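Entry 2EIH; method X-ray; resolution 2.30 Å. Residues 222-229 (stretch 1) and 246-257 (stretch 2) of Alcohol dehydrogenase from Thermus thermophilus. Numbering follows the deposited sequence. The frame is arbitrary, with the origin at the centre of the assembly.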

# COMPACT_ATOMS: atom_id res chain seq x y z
N ASP A 222 17.80 2.31 32.79
CA ASP A 222 16.51 1.64 32.61
C ASP A 222 15.45 2.50 31.95
O ASP A 222 14.26 2.32 32.19
N TRP A 223 15.88 3.44 31.11
CA TRP A 223 14.94 4.32 30.43
C TRP A 223 13.99 3.56 29.50
O TRP A 223 12.84 3.97 29.31
N PRO A 224 14.44 2.44 28.90
CA PRO A 224 13.54 1.70 28.02
C PRO A 224 12.29 1.29 28.77
O PRO A 224 11.21 1.19 28.20
N LYS A 225 12.45 1.05 30.07
CA LYS A 225 11.36 0.63 30.94
C LYS A 225 10.33 1.73 31.11
O LYS A 225 9.14 1.45 31.30
N GLU A 226 10.77 2.98 31.05
CA GLU A 226 9.85 4.09 31.18
C GLU A 226 8.98 4.22 29.94
O GLU A 226 7.79 4.52 30.03
N VAL A 227 9.57 3.98 28.78
CA VAL A 227 8.81 4.07 27.54
C VAL A 227 7.73 2.99 27.58
O VAL A 227 6.58 3.25 27.24
N ARG A 228 8.09 1.79 28.02
CA ARG A 228 7.12 0.71 28.11
C ARG A 228 6.00 1.12 29.06
O ARG A 228 4.82 0.98 28.75
N ARG A 229 6.38 1.62 30.24
CA ARG A 229 5.42 2.05 31.25
C ARG A 229 4.51 3.16 30.71
O ARG A 229 3.33 3.23 31.07
N LEU A 246 24.35 2.66 19.98
CA LEU A 246 24.69 3.04 21.34
C LEU A 246 23.52 2.77 22.26
O LEU A 246 23.68 2.13 23.31
N TYR A 247 22.35 3.25 21.88
CA TYR A 247 21.15 3.03 22.69
C TYR A 247 20.25 2.07 21.95
O TYR A 247 19.19 1.69 22.44
N PHE A 248 20.68 1.66 20.76
CA PHE A 248 19.89 0.76 19.93
C PHE A 248 19.35 -0.43 20.69
O PHE A 248 18.25 -0.90 20.42
N GLU A 249 20.12 -0.93 21.65
CA GLU A 249 19.68 -2.06 22.43
C GLU A 249 18.49 -1.62 23.28
O GLU A 249 17.55 -2.38 23.51
N GLY A 250 18.55 -0.37 23.75
CA GLY A 250 17.48 0.17 24.57
C GLY A 250 16.24 0.44 23.73
O GLY A 250 15.11 0.26 24.20
N VAL A 251 16.46 0.87 22.49
CA VAL A 251 15.36 1.15 21.58
C VAL A 251 14.63 -0.14 21.28
O VAL A 251 13.41 -0.22 21.43
N ILE A 252 15.38 -1.16 20.88
CA ILE A 252 14.80 -2.46 20.57
C ILE A 252 13.98 -2.98 21.74
O ILE A 252 12.95 -3.64 21.56
N LYS A 253 14.44 -2.66 22.94
CA LYS A 253 13.78 -3.08 24.16
C LYS A 253 12.48 -2.28 24.34
O LYS A 253 11.46 -2.79 24.82
N ALA A 254 12.53 -1.01 23.94
CA ALA A 254 11.38 -0.11 24.06
C ALA A 254 10.37 -0.26 22.94
O ALA A 254 9.27 0.29 23.01
N THR A 255 10.73 -1.01 21.91
CA THR A 255 9.85 -1.19 20.78
C THR A 255 8.82 -2.29 21.02
O THR A 255 9.16 -3.40 21.45
N ALA A 256 7.56 -1.98 20.76
CA ALA A 256 6.49 -2.94 20.95
C ALA A 256 6.59 -4.03 19.89
O ALA A 256 7.36 -3.90 18.93
N ASN A 257 5.82 -5.09 20.06
CA ASN A 257 5.83 -6.19 19.11
C ASN A 257 5.37 -5.70 17.73
O ASN A 257 4.48 -4.84 17.62

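P224 sits at the centre of the contact, with A254 and V227 beside it. P224 CA lies 4.9 Å from A254 CA, and the CB of P224 points toward the second helix. The ring has a C-gamma exo pucker. P224 CB lies 3.5 Å from G250 O, 4.0 Å from K253 CB and 4.4 Å from A254 CB. The proline touches backbone as well as side chains. G250 O also accepts the helical hydrogen bond from A254 N.

A254 points its CB sideways, yet much of its surface is covered by the first helix. V227, one turn after P224, points toward the second stretch in the t rotamer. V227 CB and A254 CB are 4.0 Å apart, an apolar contact between two buried residues.

The helix that includes P224 and R228 continues beyond this stretch. It and the helix 248-254 run side by side, with their N-to-C directions 22° apart. Their axes approach to 8.5 Å. G250 and A254, both small, lie on the second helix where they meet.

W223 packs over the backbone of G250. Its CB leaves sideways, but chi1 is p and chi2 is -90°, and the indole reaches the start of the second helix. W223 CH2 lies 3.8 Å from G250 C and 4.2 Å from V251 CG2. V251 is t. Its CB points away, and only a little of its surface is covered. W223 CZ2 also meets Y247 CB at 3.9 Å. Y247 points toward the first stretch with chi1 m, just ahead of the helix. The lack of a side chain at G250 matters here. An ideal CB on G250 would be 2.7 Å from W223 CZ2, a clash, and 3.2 Å from P224 CG, which is tight.

Polar atoms gather at the C-terminal end of the second helix. R228 leaves its backbone sideways, with chi1, chi2 and chi3 all m, and this folded chain brings its end nearer the second stretch. R228 CD packs 4.0 Å from A254 CA. Farther out, R228 NH2 is 3.2 Å from K253 O and 3.3 Å from T255 O. T255 O lies at the guanidinium edge, near its plane. T255 itself points away, and its OG1 donates a 2.7 Å hydrogen bond to V251 O.

K253 points its CB sideways and meets the first helix there, at P224 CB. K225 points away from the contact. E226 and R229 are out of reach and pair with each other: R229 NE and E226 OE2 form a salt bridge at 2.9 Å.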

# COMPACT_ATOMS: atom_id res chain seq x y z
CB ASP A 222 15.98 1.15 33.97
CG ASP A 222 16.72 -0.07 34.48
OD1 ASP A 222 16.63 -1.14 33.84
OD2 ASP A 222 17.41 0.04 35.53
CB TRP A 223 15.69 5.42 29.65
CG TRP A 223 16.52 4.93 28.51
CD1 TRP A 223 17.84 4.55 28.55
CD2 TRP A 223 16.09 4.75 27.16
NE1 TRP A 223 18.25 4.16 27.30
CE2 TRP A 223 17.20 4.27 26.43
CE3 TRP A 223 14.87 4.96 26.50
CZ2 TRP A 223 17.12 3.98 25.06
CZ3 TRP A 223 14.80 4.68 25.14
CH2 TRP A 223 15.92 4.19 24.44
CB PRO A 224 14.39 0.50 27.60
CG PRO A 224 15.78 1.04 27.64
CD PRO A 224 15.77 1.82 28.93
CB LYS A 225 11.91 0.23 32.31
CG LYS A 225 12.78 -1.01 32.27
CD LYS A 225 13.44 -1.29 33.62
CE LYS A 225 14.14 -2.64 33.63
NZ LYS A 225 13.18 -3.77 33.41
CB GLU A 226 10.60 5.39 31.46
CG GLU A 226 10.69 5.69 32.94
CD GLU A 226 9.32 5.78 33.59
OE1 GLU A 226 8.56 6.72 33.27
OE2 GLU A 226 8.98 4.89 34.40
CB VAL A 227 9.73 3.87 26.31
CG1 VAL A 227 8.93 4.01 25.03
CG2 VAL A 227 10.85 4.89 26.34
CB ARG A 228 7.80 -0.56 28.64
CG ARG A 228 9.05 -0.98 27.89
CD ARG A 228 8.73 -1.66 26.57
NE ARG A 228 8.03 -2.93 26.78
CZ ARG A 228 7.87 -3.85 25.83
NH1 ARG A 228 7.22 -4.97 26.10
NH2 ARG A 228 8.37 -3.66 24.61
CB ARG A 229 6.16 2.57 32.49
CG ARG A 229 5.28 2.85 33.70
CD ARG A 229 6.05 3.59 34.80
NE ARG A 229 6.10 5.03 34.55
CZ ARG A 229 5.03 5.82 34.55
NH1 ARG A 229 3.82 5.30 34.77
NH2 ARG A 229 5.16 7.12 34.31
CB LEU A 246 25.08 4.51 21.40
CG LEU A 246 25.38 5.08 22.80
CD1 LEU A 246 26.32 4.17 23.58
CD2 LEU A 246 25.98 6.47 22.65
CB TYR A 247 20.40 4.34 22.92
CG TYR A 247 21.28 5.52 23.30
CD1 TYR A 247 21.95 6.26 22.32
CD2 TYR A 247 21.43 5.90 24.64
CE1 TYR A 247 22.74 7.35 22.66
CE2 TYR A 247 22.23 6.98 24.99
CZ TYR A 247 22.88 7.70 24.00
OH TYR A 247 23.67 8.78 24.34
CB PHE A 248 20.71 0.27 18.74
CG PHE A 248 19.87 -0.35 17.65
CD1 PHE A 248 18.82 0.35 17.08
CD2 PHE A 248 20.15 -1.64 17.20
CE1 PHE A 248 18.05 -0.21 16.06
CE2 PHE A 248 19.39 -2.21 16.18
CZ PHE A 248 18.34 -1.49 15.61
CB GLU A 249 20.81 -2.54 23.33
CG GLU A 249 20.49 -3.81 24.08
CD GLU A 249 21.56 -4.14 25.10
OE1 GLU A 249 21.69 -3.37 26.07
OE2 GLU A 249 22.26 -5.16 24.91
CB VAL A 251 15.88 1.72 20.25
CG1 VAL A 251 14.73 1.94 19.29
CG2 VAL A 251 16.62 3.02 20.50
CB ILE A 252 15.89 -3.48 20.24
CG1 ILE A 252 16.57 -3.10 18.93
CG2 ILE A 252 15.28 -4.88 20.16
CD1 ILE A 252 17.62 -4.09 18.48
CB LYS A 253 14.71 -2.85 25.35
CG LYS A 253 14.64 -3.91 26.45
CD LYS A 253 15.44 -5.17 26.08
CE LYS A 253 16.95 -4.93 26.15
NZ LYS A 253 17.39 -4.56 27.53
CB ALA A 254 11.87 1.33 24.13
CB THR A 255 10.66 -1.52 19.52
OG1 THR A 255 11.66 -0.51 19.35
CG2 THR A 255 9.77 -1.55 18.30
CB ALA A 256 5.13 -2.26 20.86
CB ASN A 257 4.94 -7.32 19.61
CG ASN A 257 5.46 -7.95 20.89
OD1 ASN A 257 4.74 -8.68 21.57
ND2 ASN A 257 6.72 -7.69 21.23